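Local atomic coordinates of polysaccharide Lyase Family 6 (Bacteroides cellulosilyticus, PDB entry 6QPS), a protein that probably cleaves the polymannuronate of alginate by beta-elimination, as a calcium-binding polysaccharide lyase of family 6 from a human gut bacterium. Residues Y155-R160 / N164-C169; K410-V415 / F424-M429; F446-T451 / E458-I463. One frame throughout, in Å; residues are numbered along the deposited sequence.

Contact 1. Residues Y155-R160 / N164-C169; sequences YWVGLR and NRIDHC
N164 meets L159 at the start of the second segment: its CB lies 3.8 Å from L159 CD2, and the two side chains lie alongside each other, running in opposing senses. Beyond that methyl, the amide is taken up by the neighbouring coil, N164 OD1 accepting from C130 N and N164 ND2 donating to A127 O, which fixes the rotation of the group. R160 O also comes to 2.8 Å from N164 ND2. R165 turns its side chain away from 155-160, and its NE makes a salt bridge with D197. I166, which has two conformers, points back across. In the conformer described here, with CG1 beside the backbone N and anti to the carbonyl carbon (chi1 -52°), I166 CG1 is 4.2 Å from L159 CD1 and I166 CD1 is 4.3 Å from V157 CG1. M132, L181 and I196 of adjacent strands surround this apolar group. The carboxylate of D167 faces away from this group: OD1 pairs with R131, and OD2 accepts from T133 OG1 and from H168 ND1. The last bond is 2.7 Å long from H168 ND1 to D167 OD2, nearly straight at 176°, and lies in the imidazole plane on the anti lone pair of the carboxylate. The touching parts run 164° apart, yet they share no strand pairing; 155-159 pairs in parallel with 115-118 and 181-183, and 165-167 with 131-138 and 195-197. Two faces of one coil meeting through inward-pointing aliphatic residues are characteristic of the parallel beta-helix of this lyase family.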
ATOM      1  N   TYR A 155     -13.924   4.026   5.075  1.00 10.59           N
ATOM      2  CA  TYR A 155     -12.643   3.335   5.072  1.00 10.41           C
ATOM      3  C   TYR A 155     -12.858   1.916   5.576  1.00  9.60           C
ATOM      4  O   TYR A 155     -13.520   1.713   6.600  1.00 10.89           O
ATOM      5  CB  TYR A 155     -11.631   4.040   5.996  1.00 10.83           C
ATOM      6  CG  TYR A 155     -11.082   5.385   5.558  1.00 10.25           C
ATOM      7  CD1 TYR A 155     -11.656   6.132   4.541  1.00 11.83           C
ATOM      8  CD2 TYR A 155      -9.958   5.905   6.191  1.00 10.71           C
ATOM      9  CE1 TYR A 155     -11.118   7.361   4.154  1.00 11.69           C
ATOM     10  CE2 TYR A 155      -9.429   7.107   5.830  1.00 10.95           C
ATOM     11  CZ  TYR A 155     -10.006   7.862   4.829  1.00 11.55           C
ATOM     12  OH  TYR A 155      -9.485   9.092   4.485  1.00 11.92           O
ATOM     13  N   TRP A 156     -12.247   0.921   4.926  1.00  8.98           N
ATOM     14  CA  TRP A 156     -12.509  -0.468   5.310  1.00  9.62           C
ATOM     15  C   TRP A 156     -11.805  -0.856   6.615  1.00  8.25           C
ATOM     16  O   TRP A 156     -12.451  -1.316   7.562  1.00  9.45           O
ATOM     17  CB  TRP A 156     -12.175  -1.425   4.161  1.00  9.90           C
ATOM     18  CG  TRP A 156     -13.291  -1.488   3.121  1.00  9.01           C
ATOM     19  CD1 TRP A 156     -14.491  -0.815   3.153  1.00 10.37           C
ATOM     20  CD2 TRP A 156     -13.300  -2.261   1.914  1.00  8.80           C
ATOM     21  NE1 TRP A 156     -15.221  -1.106   2.028  1.00 11.24           N
ATOM     22  CE2 TRP A 156     -14.526  -2.019   1.275  1.00 10.42           C
ATOM     23  CE3 TRP A 156     -12.389  -3.132   1.314  1.00 11.47           C
ATOM     24  CZ2 TRP A 156     -14.861  -2.619   0.066  1.00 13.06           C
ATOM     25  CZ3 TRP A 156     -12.746  -3.758   0.127  1.00 11.01           C
ATOM     26  CH2 TRP A 156     -13.958  -3.494  -0.480  1.00 11.59           C
ATOM     27  N   VAL A 157     -10.487  -0.673   6.676  1.00  9.82           N
ATOM     28  CA  VAL A 157      -9.670  -1.059   7.828  1.00  8.61           C
ATOM     29  C   VAL A 157      -8.809   0.124   8.270  1.00  8.36           C
ATOM     30  O   VAL A 157      -8.090   0.719   7.459  1.00  8.76           O
ATOM     31  CB  VAL A 157      -8.779  -2.274   7.505  1.00  9.51           C
ATOM     32  CG1 VAL A 157      -7.966  -2.686   8.730  1.00 12.08           C
ATOM     33  CG2 VAL A 157      -9.600  -3.427   6.990  1.00 11.29           C
ATOM     34  N   GLY A 158      -8.910   0.476   9.553  1.00  9.22           N
ATOM     35  CA  GLY A 158      -8.067   1.497  10.141  1.00 10.96           C
ATOM     36  C   GLY A 158      -7.120   0.919  11.180  1.00  8.54           C
ATOM     37  O   GLY A 158      -7.551   0.438  12.236  1.00  9.28           O
ATOM     38  N   LEU A 159      -5.828   0.935  10.879  1.00  9.10           N
ATOM     39  CA  LEU A 159      -4.837   0.527  11.859  1.00  8.04           C
ATOM     40  C   LEU A 159      -4.516   1.677  12.815  1.00  8.71           C
ATOM     41  O   LEU A 159      -4.355   2.836  12.398  1.00  9.44           O
ATOM     42  CB  LEU A 159      -3.581   0.058  11.126  1.00  8.71           C
ATOM     43  CG  LEU A 159      -3.567  -1.369  10.576  1.00 10.06           C
ATOM     44  CD1 LEU A 159      -2.377  -1.636   9.659  1.00  9.75           C
ATOM     45  CD2 LEU A 159      -3.521  -2.378  11.755  1.00 13.51           C
ATOM     46  N   ARG A 160      -4.462   1.339  14.108  1.00  9.89           N
ATOM     47  CA  ARG A 160      -4.115   2.227  15.215  1.00 10.53           C
ATOM     48  C   ARG A 160      -3.196   1.435  16.137  1.00  8.61           C
ATOM     49  O   ARG A 160      -3.038   0.226  15.978  1.00  9.11           O
ATOM     50  CB  ARG A 160      -5.365   2.624  16.024  1.00  9.78           C
ATOM     51  CG  ARG A 160      -6.593   3.021  15.173  1.00 10.03           C
ATOM     52  CD  ARG A 160      -6.851   4.472  15.152  1.00 10.68           C
ATOM     53  NE  ARG A 160      -8.127   4.757  14.498  1.00 11.54           N
ATOM     54  CZ  ARG A 160      -8.578   5.972  14.222  1.00 11.43           C
ATOM     55  NH1 ARG A 160      -7.862   7.050  14.515  1.00 13.86           N
ATOM     56  NH2 ARG A 160      -9.767   6.095  13.623  1.00 12.83           N
ATOM     57  N   ASN A 164       0.401  -4.360  15.341  1.00  9.69           N
ATOM     58  CA  ASN A 164      -0.708  -5.102  14.762  1.00  8.99           C
ATOM     59  C   ASN A 164      -0.308  -5.633  13.389  1.00  8.08           C
ATOM     60  O   ASN A 164       0.706  -5.225  12.811  1.00 10.07           O
ATOM     61  CB  ASN A 164      -1.949  -4.212  14.688  1.00  9.43           C
ATOM     62  CG  ASN A 164      -2.431  -3.799  16.082  1.00  9.64           C
ATOM     63  OD1 ASN A 164      -2.468  -4.621  17.005  1.00  9.76           O
ATOM     64  ND2 ASN A 164      -2.814  -2.533  16.236  1.00  9.96           N
ATOM     65  N   ARG A 165      -1.084  -6.597  12.899  1.00  8.11           N
ATOM     66  CA  ARG A 165      -0.753  -7.301  11.668  1.00  9.30           C
ATOM     67  C   ARG A 165      -2.007  -7.593  10.853  1.00  8.52           C
ATOM     68  O   ARG A 165      -3.015  -8.072  11.389  1.00  9.14           O
ATOM     69  CB  ARG A 165      -0.007  -8.615  11.974  1.00  9.29           C
ATOM     70  CG  ARG A 165       0.448  -9.408  10.724  1.00  9.22           C
ATOM     71  CD  ARG A 165       1.330 -10.597  11.137  1.00 10.58           C
ATOM     72  NE  ARG A 165       1.701 -11.353   9.943  1.00 10.04           N
ATOM     73  CZ  ARG A 165       1.886 -12.663   9.887  1.00  9.81           C
ATOM     74  NH1 ARG A 165       1.784 -13.399  10.981  1.00 12.05           N
ATOM     75  NH2 ARG A 165       2.134 -13.241   8.714  1.00 12.07           N
ATOM     76  N   ILE A 166      -1.932  -7.298   9.558  0.81  8.09           N
ATOM     77  CA  ILE A 166      -2.935  -7.690   8.566  0.81  9.06           C
ATOM     78  C   ILE A 166      -2.224  -8.610   7.568  0.81  7.52           C
ATOM     79  O   ILE A 166      -1.300  -8.163   6.877  0.81  8.21           O
ATOM     80  CB  ILE A 166      -3.491  -6.465   7.815  0.81  8.84           C
ATOM     81  CG1 ILE A 166      -3.980  -5.371   8.779  0.81  9.80           C
ATOM     82  CG2 ILE A 166      -4.592  -6.885   6.834  0.81  8.67           C
ATOM     83  CD1 ILE A 166      -5.128  -5.751   9.649  0.81 10.47           C
ATOM     84  N   ASP A 167      -2.658  -9.861   7.457  1.00  8.25           N
ATOM     85  CA  ASP A 167      -1.938 -10.798   6.599  1.00  7.45           C
ATOM     86  C   ASP A 167      -2.840 -11.860   5.973  1.00  9.12           C
ATOM     87  O   ASP A 167      -3.846 -12.299   6.547  1.00  9.51           O
ATOM     88  CB  ASP A 167      -0.768 -11.479   7.357  1.00  9.07           C
ATOM     89  CG  ASP A 167      -1.265 -12.447   8.437  1.00 10.09           C
ATOM     90  OD1 ASP A 167      -1.576 -11.981   9.554  1.00 10.42           O
ATOM     91  OD2 ASP A 167      -1.410 -13.676   8.166  1.00 10.45           O
ATOM     92  N   HIS A 168      -2.429 -12.306   4.790  1.00  8.65           N
ATOM     93  CA  HIS A 168      -3.125 -13.388   4.090  1.00  8.30           C
ATOM     94  C   HIS A 168      -4.608 -13.083   3.886  1.00  9.56           C
ATOM     95  O   HIS A 168      -5.439 -13.992   3.846  1.00 10.85           O
ATOM     96  CB  HIS A 168      -2.897 -14.741   4.763  1.00  8.46           C
ATOM     97  CG  HIS A 168      -1.455 -15.151   4.797  1.00  9.65           C
ATOM     98  ND1 HIS A 168      -0.628 -14.874   5.862  1.00 10.95           N
ATOM     99  CD2 HIS A 168      -0.690 -15.816   3.889  1.00  9.45           C
ATOM    100  CE1 HIS A 168       0.582 -15.348   5.610  1.00 10.27           C
ATOM    101  NE2 HIS A 168       0.573 -15.923   4.421  1.00 10.98           N
ATOM    102  N   CYS A 169      -4.945 -11.814   3.665  1.00  9.34           N
ATOM    103  CA  CYS A 169      -6.316 -11.377   3.406  1.00  8.59           C
ATOM    104  C   CYS A 169      -6.506 -11.035   1.930  1.00  9.09           C
ATOM    105  O   CYS A 169      -5.544 -10.882   1.174  1.00 10.59           O
ATOM    106  CB  CYS A 169      -6.656 -10.155   4.266  1.00 10.18           C
ATOM    107  SG  CYS A 169      -6.794 -10.462   6.058  1.00 10.02           S
TER

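Contact 2. Residues K410-V415 / F424-M429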
ATOM      1  N   LYS A 410      21.972   4.611 -31.873  1.00 20.43           N
ATOM      2  CA  LYS A 410      22.357   6.018 -31.847  1.00 19.25           C
ATOM      3  C   LYS A 410      21.656   6.796 -30.736  1.00 16.33           C
ATOM      4  O   LYS A 410      21.940   7.991 -30.550  1.00 16.78           O
ATOM      5  CB  LYS A 410      22.019   6.679 -33.194  1.00 21.62           C
ATOM      6  CG  LYS A 410      22.794   6.143 -34.397  1.00 27.64           C
ATOM      7  CD  LYS A 410      22.602   7.043 -35.626  1.00 38.90           C
ATOM      8  CE  LYS A 410      23.333   6.487 -36.832  1.00 49.46           C
ATOM      9  NZ  LYS A 410      23.300   7.357 -38.058  1.00 54.88           N
ATOM     10  N   SER A 411      20.764   6.150 -29.978  1.00 14.73           N
ATOM     11  CA  SER A 411      19.847   6.901 -29.126  1.00 13.21           C
ATOM     12  C   SER A 411      20.565   7.623 -27.989  1.00 12.48           C
ATOM     13  O   SER A 411      20.213   8.764 -27.666  1.00 14.15           O
ATOM     14  CB  SER A 411      18.681   6.026 -28.624  1.00 15.00           C
ATOM     15  OG  SER A 411      19.091   4.877 -27.892  1.00 14.26           O
ATOM     16  N   LEU A 412      21.544   6.982 -27.332  1.00 11.54           N
ATOM     17  CA  LEU A 412      22.201   7.660 -26.220  1.00 12.71           C
ATOM     18  C   LEU A 412      22.940   8.903 -26.705  1.00 13.33           C
ATOM     19  O   LEU A 412      22.912   9.948 -26.041  1.00 13.47           O
ATOM     20  CB  LEU A 412      23.128   6.709 -25.459  1.00 13.30           C
ATOM     21  CG  LEU A 412      23.842   7.333 -24.251  1.00 14.13           C
ATOM     22  CD1 LEU A 412      22.862   7.841 -23.206  1.00 13.13           C
ATOM     23  CD2 LEU A 412      24.806   6.299 -23.652  1.00 14.54           C
ATOM     24  N   SER A 413      23.600   8.817 -27.861  1.00 14.04           N
ATOM     25  CA  SER A 413      24.338   9.968 -28.366  1.00 14.23           C
ATOM     26  C   SER A 413      23.426  11.153 -28.666  1.00 14.86           C
ATOM     27  O   SER A 413      23.901  12.296 -28.692  1.00 17.77           O
ATOM     28  CB  SER A 413      25.165   9.589 -29.601  1.00 17.07           C
ATOM     29  OG  SER A 413      24.371   9.363 -30.755  1.00 21.27           O
ATOM     30  N   SER A 414      22.137  10.905 -28.908  1.00 14.52           N
ATOM     31  CA  SER A 414      21.183  11.970 -29.204  1.00 13.72           C
ATOM     32  C   SER A 414      20.671  12.691 -27.958  1.00 14.59           C
ATOM     33  O   SER A 414      19.980  13.715 -28.101  1.00 15.48           O
ATOM     34  CB  SER A 414      20.006  11.411 -30.037  1.00 14.17           C
ATOM     35  OG  SER A 414      19.057  10.740 -29.221  1.00 19.88           O
ATOM     36  N   VAL A 415      20.998  12.215 -26.758  1.00 12.85           N
ATOM     37  CA  VAL A 415      20.634  12.920 -25.533  1.00 14.23           C
ATOM     38  C   VAL A 415      21.435  14.205 -25.455  1.00 14.64           C
ATOM     39  O   VAL A 415      22.618  14.242 -25.812  1.00 14.97           O
ATOM     40  CB  VAL A 415      20.895  12.011 -24.324  1.00 13.01           C
ATOM     41  CG1 VAL A 415      20.741  12.784 -23.030  1.00 14.01           C
ATOM     42  CG2 VAL A 415      19.923  10.842 -24.393  1.00 13.81           C
ATOM     43  N   PHE A 424      25.711   6.709 -18.394  1.00 10.44           N
ATOM     44  CA  PHE A 424      25.175   5.479 -18.950  1.00 12.12           C
ATOM     45  C   PHE A 424      26.186   4.873 -19.915  1.00 13.12           C
ATOM     46  O   PHE A 424      26.926   5.590 -20.600  1.00 15.61           O
ATOM     47  CB  PHE A 424      23.894   5.731 -19.760  1.00 12.92           C
ATOM     48  CG  PHE A 424      22.668   6.005 -18.932  1.00 11.83           C
ATOM     49  CD1 PHE A 424      22.391   7.282 -18.498  1.00 16.12           C
ATOM     50  CD2 PHE A 424      21.767   4.991 -18.625  1.00 11.79           C
ATOM     51  CE1 PHE A 424      21.261   7.533 -17.747  1.00 17.90           C
ATOM     52  CE2 PHE A 424      20.638   5.248 -17.910  1.00 11.46           C
ATOM     53  CZ  PHE A 424      20.372   6.494 -17.463  1.00 13.68           C
ATOM     54  N   LYS A 425      26.193   3.545 -19.993  1.00 13.28           N
ATOM     55  CA  LYS A 425      26.937   2.809 -21.005  1.00 14.92           C
ATOM     56  C   LYS A 425      25.949   2.039 -21.875  1.00 12.59           C
ATOM     57  O   LYS A 425      25.093   1.324 -21.331  1.00 12.55           O
ATOM     58  CB  LYS A 425      27.897   1.804 -20.348  1.00 19.44           C
ATOM     59  CG  LYS A 425      29.006   2.426 -19.543  1.00 33.21           C
ATOM     60  CD  LYS A 425      29.711   1.390 -18.635  1.00 42.39           C
ATOM     61  CE  LYS A 425      28.826   0.253 -18.173  1.00 47.34           C
ATOM     62  NZ  LYS A 425      27.830   0.704 -17.133  1.00 43.92           N
ATOM     63  N   PRO A 426      26.016   2.159 -23.204  1.00 13.35           N
ATOM     64  CA  PRO A 426      25.145   1.345 -24.067  1.00 13.70           C
ATOM     65  C   PRO A 426      25.557  -0.117 -24.003  1.00 16.64           C
ATOM     66  O   PRO A 426      26.749  -0.448 -24.080  1.00 17.50           O
ATOM     67  CB  PRO A 426      25.380   1.916 -25.477  1.00 19.55           C
ATOM     68  CG  PRO A 426      26.114   3.219 -25.279  1.00 24.20           C
ATOM     69  CD  PRO A 426      26.883   3.062 -23.988  1.00 17.19           C
ATOM     70  N   VAL A 427      24.557  -0.987 -23.846  1.00 15.23           N
ATOM     71  CA  VAL A 427      24.749  -2.429 -23.793  1.00 15.34           C
ATOM     72  C   VAL A 427      23.658  -3.080 -24.634  1.00 16.28           C
ATOM     73  O   VAL A 427      22.607  -2.493 -24.894  1.00 15.87           O
ATOM     74  CB  VAL A 427      24.736  -3.000 -22.350  1.00 16.97           C
ATOM     75  CG1 VAL A 427      25.827  -2.332 -21.505  1.00 21.03           C
ATOM     76  CG2 VAL A 427      23.362  -2.866 -21.718  1.00 13.85           C
ATOM     77  N   ASP A 428      23.932  -4.305 -25.070  1.00 17.92           N
ATOM     78  CA  ASP A 428      22.904  -5.123 -25.699  1.00 20.87           C
ATOM     79  C   ASP A 428      21.871  -5.539 -24.653  1.00 18.36           C
ATOM     80  O   ASP A 428      22.167  -5.633 -23.463  1.00 18.70           O
ATOM     81  CB  ASP A 428      23.556  -6.344 -26.347  1.00 27.58           C
ATOM     82  CG  ASP A 428      24.605  -5.955 -27.397  1.00 43.28           C
ATOM     83  OD1 ASP A 428      24.324  -5.059 -28.232  1.00 42.55           O
ATOM     84  OD2 ASP A 428      25.712  -6.540 -27.391  1.00 47.76           O
ATOM     85  N   MET A 429      20.636  -5.743 -25.094  1.00 17.19           N
ATOM     86  CA  MET A 429      19.576  -6.114 -24.164  1.00 16.46           C
ATOM     87  C   MET A 429      19.985  -7.354 -23.372  1.00 18.83           C
ATOM     88  O   MET A 429      20.311  -8.383 -23.979  1.00 21.21           O
ATOM     89  CB  MET A 429      18.276  -6.388 -24.922  1.00 18.78           C
ATOM     90  CG  MET A 429      17.089  -6.770 -24.045  1.00 21.59           C
ATOM     91  SD  MET A 429      16.436  -5.390 -23.078  1.00 19.54           S
ATOM     92  CE  MET A 429      15.914  -4.272 -24.383  1.00 22.02           C
TER
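Behind L412, which packs across on F424 and P426, the carbonyl oxygen S411 O is gripped twice by one residue: S414 OG donates to it over 2.8 Å, and the backbone N of S414 over 3.1 Å. Both donors reach S411 O from the same face of its carbonyl plane, the hydroxyl tilted 22° out of it. This short, helix-like turn sits at the C-terminal end of the parallel beta-helix, beside strand 424-426, the last strand of the chain, which pairs in parallel with 397-405. The hydroxyl part of the pattern recurs one residue earlier, where S413 OG donates to K410 O at 2.8 Å. Together these bonds keep 411-414 coiled although the regular bonding of an alpha-helix is missing; V415 N to L412 O, at 3.1 Å, closes the next turn in the same i to i-3 fashion. S411 OG ties the turn to what precedes it through D408 O and W404 NE1.

From this scaffold L412 alone reaches the other segment. Its CG stands anti to the backbone N (chi1 -179°), which carries the isobutyl group over the strand, and both methyls are engaged there. F424 offers its CB and its backbone rather than its ring: the phenyl ring leads away from 410-415 into the interior, where it meets W404 edge-to-face and packs on F373 and F378. W404 also touches L412 and V415, so one indole joins both sides of the contact. L412 CD1 lies 4.2 Å from F424 CB, while the leucine side chain crosses that of P426 at about a right angle, L412 CD2 standing 3.7 Å from P426 CG and 3.9 Å from P426 CD.

Contact 3. Residues F446-T451 / E458-I463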
ATOM      1  N   PHE A 446       2.289 -17.221  -4.801  1.00 17.46           N
ATOM      2  CA  PHE A 446       1.837 -18.544  -4.409  1.00 20.37           C
ATOM      3  C   PHE A 446       1.661 -18.700  -2.911  1.00 16.50           C
ATOM      4  O   PHE A 446       1.199 -19.758  -2.483  1.00 17.01           O
ATOM      5  CB  PHE A 446       2.726 -19.613  -5.022  1.00 23.95           C
ATOM      6  CG  PHE A 446       2.663 -19.633  -6.522  1.00 20.36           C
ATOM      7  CD1 PHE A 446       3.802 -19.397  -7.273  1.00 20.07           C
ATOM      8  CD2 PHE A 446       1.461 -19.877  -7.179  1.00 19.90           C
ATOM      9  CE1 PHE A 446       3.752 -19.424  -8.647  1.00 24.52           C
ATOM     10  CE2 PHE A 446       1.400 -19.883  -8.552  1.00 21.22           C
ATOM     11  CZ  PHE A 446       2.548 -19.664  -9.291  1.00 24.50           C
ATOM     12  N   THR A 447       1.922 -17.645  -2.130  1.00 14.36           N
ATOM     13  CA  THR A 447       1.710 -17.632  -0.692  1.00 19.55           C
ATOM     14  C   THR A 447       0.797 -16.486  -0.247  1.00 20.06           C
ATOM     15  O   THR A 447       0.760 -16.148   0.942  1.00 25.98           O
ATOM     16  CB  THR A 447       3.096 -17.518  -0.047  1.00 27.51           C
ATOM     17  OG1 THR A 447       2.954 -17.296   1.349  1.00 33.37           O
ATOM     18  CG2 THR A 447       3.909 -16.387  -0.737  1.00 25.62           C
ATOM     19  N   VAL A 448       0.066 -15.879  -1.166  1.00 12.60           N
ATOM     20  CA  VAL A 448      -0.718 -14.673  -0.906  1.00 12.78           C
ATOM     21  C   VAL A 448      -2.178 -15.038  -0.700  1.00 12.26           C
ATOM     22  O   VAL A 448      -2.723 -15.895  -1.403  1.00 13.95           O
ATOM     23  CB  VAL A 448      -0.557 -13.684  -2.085  1.00 14.64           C
ATOM     24  CG1 VAL A 448      -1.275 -14.160  -3.322  1.00 17.85           C
ATOM     25  CG2 VAL A 448      -1.035 -12.305  -1.688  1.00 17.28           C
ATOM     26  N   GLY A 449      -2.828 -14.350   0.241  1.00 14.33           N
ATOM     27  CA  GLY A 449      -4.263 -14.393   0.370  1.00 13.29           C
ATOM     28  C   GLY A 449      -4.820 -15.595   1.098  1.00 15.66           C
ATOM     29  O   GLY A 449      -4.091 -16.502   1.498  1.00 14.77           O
ATOM     30  N   PRO A 450      -6.156 -15.617   1.265  1.00 12.61           N
ATOM     31  CA  PRO A 450      -6.841 -16.778   1.865  1.00 14.67           C
ATOM     32  C   PRO A 450      -7.181 -17.855   0.842  1.00 15.05           C
ATOM     33  O   PRO A 450      -7.933 -17.596  -0.103  1.00 16.00           O
ATOM     34  CB  PRO A 450      -8.114 -16.165   2.463  1.00 16.71           C
ATOM     35  CG  PRO A 450      -8.375 -14.935   1.574  1.00 16.53           C
ATOM     36  CD  PRO A 450      -7.065 -14.491   0.966  1.00 15.37           C
ATOM     37  N   THR A 451      -6.671 -19.074   1.069  1.00 15.88           N
ATOM     38  CA  THR A 451      -6.784 -20.173   0.113  1.00 19.44           C
ATOM     39  C   THR A 451      -8.219 -20.635  -0.116  1.00 17.71           C
ATOM     40  O   THR A 451      -8.504 -21.277  -1.143  1.00 19.13           O
ATOM     41  CB  THR A 451      -5.982 -21.380   0.638  1.00 23.83           C
ATOM     42  OG1 THR A 451      -6.522 -21.809   1.898  1.00 33.16           O
ATOM     43  CG2 THR A 451      -4.515 -21.032   0.827  1.00 32.52           C
ATOM     44  N   GLU A 458      -8.669 -17.659  -8.399  1.00 12.45           N
ATOM     45  CA  GLU A 458      -8.861 -17.292  -9.795  1.00 12.03           C
ATOM     46  C   GLU A 458      -7.948 -16.131 -10.188  1.00 11.98           C
ATOM     47  O   GLU A 458      -7.323 -16.159 -11.260  1.00 12.68           O
ATOM     48  CB  GLU A 458     -10.336 -16.942 -10.043  1.00 13.13           C
ATOM     49  CG  GLU A 458     -11.282 -18.126  -9.934  1.00 17.74           C
ATOM     50  CD  GLU A 458     -12.753 -17.736  -9.885  1.00 23.02           C
ATOM     51  OE1 GLU A 458     -13.068 -16.529  -9.867  1.00 24.35           O
ATOM     52  OE2 GLU A 458     -13.592 -18.665  -9.848  1.00 22.09           O
ATOM     53  N   ASN A 459      -7.872 -15.089  -9.346  1.00 13.33           N
ATOM     54  CA  ASN A 459      -7.038 -13.928  -9.675  1.00 13.03           C
ATOM     55  C   ASN A 459      -5.547 -14.294  -9.679  1.00 11.91           C
ATOM     56  O   ASN A 459      -4.772 -13.785 -10.502  1.00 12.32           O
ATOM     57  CB  ASN A 459      -7.219 -12.768  -8.673  1.00 14.95           C
ATOM     58  CG  ASN A 459      -8.590 -12.090  -8.707  1.00 21.61           C
ATOM     59  OD1 ASN A 459      -8.905 -11.287  -7.800  1.00 19.76           O
ATOM     60  ND2 ASN A 459      -9.388 -12.373  -9.721  1.00 19.77           N
ATOM     61  N   VAL A 460      -5.119 -15.140  -8.740  1.00 11.56           N
ATOM     62  CA  VAL A 460      -3.733 -15.612  -8.720  1.00 11.69           C
ATOM     63  C   VAL A 460      -3.439 -16.424  -9.969  1.00 13.04           C
ATOM     64  O   VAL A 460      -2.384 -16.264 -10.596  1.00 12.18           O
ATOM     65  CB  VAL A 460      -3.453 -16.417  -7.434  1.00 11.89           C
ATOM     66  CG1 VAL A 460      -2.162 -17.251  -7.577  1.00 11.98           C
ATOM     67  CG2 VAL A 460      -3.385 -15.485  -6.212  1.00 11.08           C
ATOM     68  N   ASN A 461      -4.374 -17.293 -10.370  1.00 11.05           N
ATOM     69  CA  ASN A 461      -4.175 -18.073 -11.589  1.00 11.88           C
ATOM     70  C   ASN A 461      -4.090 -17.175 -12.821  1.00 11.03           C
ATOM     71  O   ASN A 461      -3.323 -17.454 -13.751  1.00 11.16           O
ATOM     72  CB  ASN A 461      -5.305 -19.078 -11.773  1.00 14.33           C
ATOM     73  CG  ASN A 461      -5.152 -19.880 -13.044  1.00 18.72           C
ATOM     74  OD1 ASN A 461      -5.906 -19.704 -14.010  1.00 21.49           O
ATOM     75  ND2 ASN A 461      -4.156 -20.738 -13.070  1.00 17.89           N
ATOM     76  N   HIS A 462      -4.851 -16.070 -12.832  1.00 11.56           N
ATOM     77  CA  HIS A 462      -4.736 -15.119 -13.931  1.00 11.64           C
ATOM     78  C   HIS A 462      -3.318 -14.560 -14.034  1.00 10.75           C
ATOM     79  O   HIS A 462      -2.722 -14.543 -15.118  1.00 11.00           O
ATOM     80  CB  HIS A 462      -5.742 -13.973 -13.818  1.00 12.37           C
ATOM     81  CG  HIS A 462      -5.702 -13.084 -15.020  1.00 12.36           C
ATOM     82  ND1 HIS A 462      -6.509 -13.278 -16.118  1.00 14.59           N
ATOM     83  CD2 HIS A 462      -4.876 -12.059 -15.337  1.00 11.76           C
ATOM     84  CE1 HIS A 462      -6.193 -12.399 -17.054  1.00 13.33           C
ATOM     85  NE2 HIS A 462      -5.223 -11.631 -16.595  1.00 13.20           N
ATOM     86  N   ILE A 463      -2.765 -14.080 -12.918  1.00 10.26           N
ATOM     87  CA  ILE A 463      -1.396 -13.554 -12.943  1.00  9.89           C
ATOM     88  C   ILE A 463      -0.442 -14.642 -13.423  1.00 10.12           C
ATOM     89  O   ILE A 463       0.388 -14.420 -14.311  1.00 10.89           O
ATOM     90  CB  ILE A 463      -0.981 -13.020 -11.557  1.00  9.66           C
ATOM     91  CG1 ILE A 463      -1.837 -11.820 -11.146  1.00  9.46           C
ATOM     92  CG2 ILE A 463       0.502 -12.634 -11.556  1.00 10.70           C
ATOM     93  CD1 ILE A 463      -1.639 -11.369  -9.675  1.00 11.91           C
TER
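F446 and V460 bring the two backbones nearest each other, their CA atoms 7.6 Å apart, with an irregular chain on one side and a regular helix on the other. Residues 446-451 form most of the connection between helix 433-445 and helix 454-465. Within this link G449 takes a positive phi of 81°, a conformation that suits glycine, and its backbone bonds to that of H198. The facing segment, 458-463, is held by ordinary i to i-4 bonds, H462 N reaching E458 O at 2.9 Å and I463 N reaching N459 O at 3.2 Å.

V460 carries the contact on the helical side, and each of its two methyls has its own partner. CG2, set beside the backbone N, comes within 3.8 Å of V448 CG1, the two valines passing flank to flank with their side chains heading contrary ways. V448 is buried between the helix and the strands, and its CG1 lies between its backbone N and carbonyl carbon (chi1 71°), the position from which it faces the helix. This is a helix-loop-helix segment laid along the outside of the beta-helix: F200 of strand 200-201 receives V448, V460 and I463 together, and V235 and F237 of strand 230-237 continue the apolar surface beneath I463. N459 adds a polar tie to the same wall, its OD1 bonded to Y170 OH. On the more exposed flank the second methyl, V460 CG1, approaches the F446 ring obliquely, 4.5 Å from F446 CD2.

Along the chain the contacts follow in series, each closing before the next opens. Contacts 1 and 2 belong to the same beta-helix but to distant coils, their centres 45 Å apart and their nearest atoms about 33 Å; contact 2 marks the C-terminal end of the stack. After it the chain runs back along the outside through helices 433-445 and 454-465, so that contact 3 comes to lie against contact 1, centres 19 Å apart, with H168 packed on T447, G449 and P450. Contact 3 stays about 20 Å from contact 2 at the nearest atoms. All three lie away from the calcium site and belong to the scaffold: its interior, its end and its outer flank.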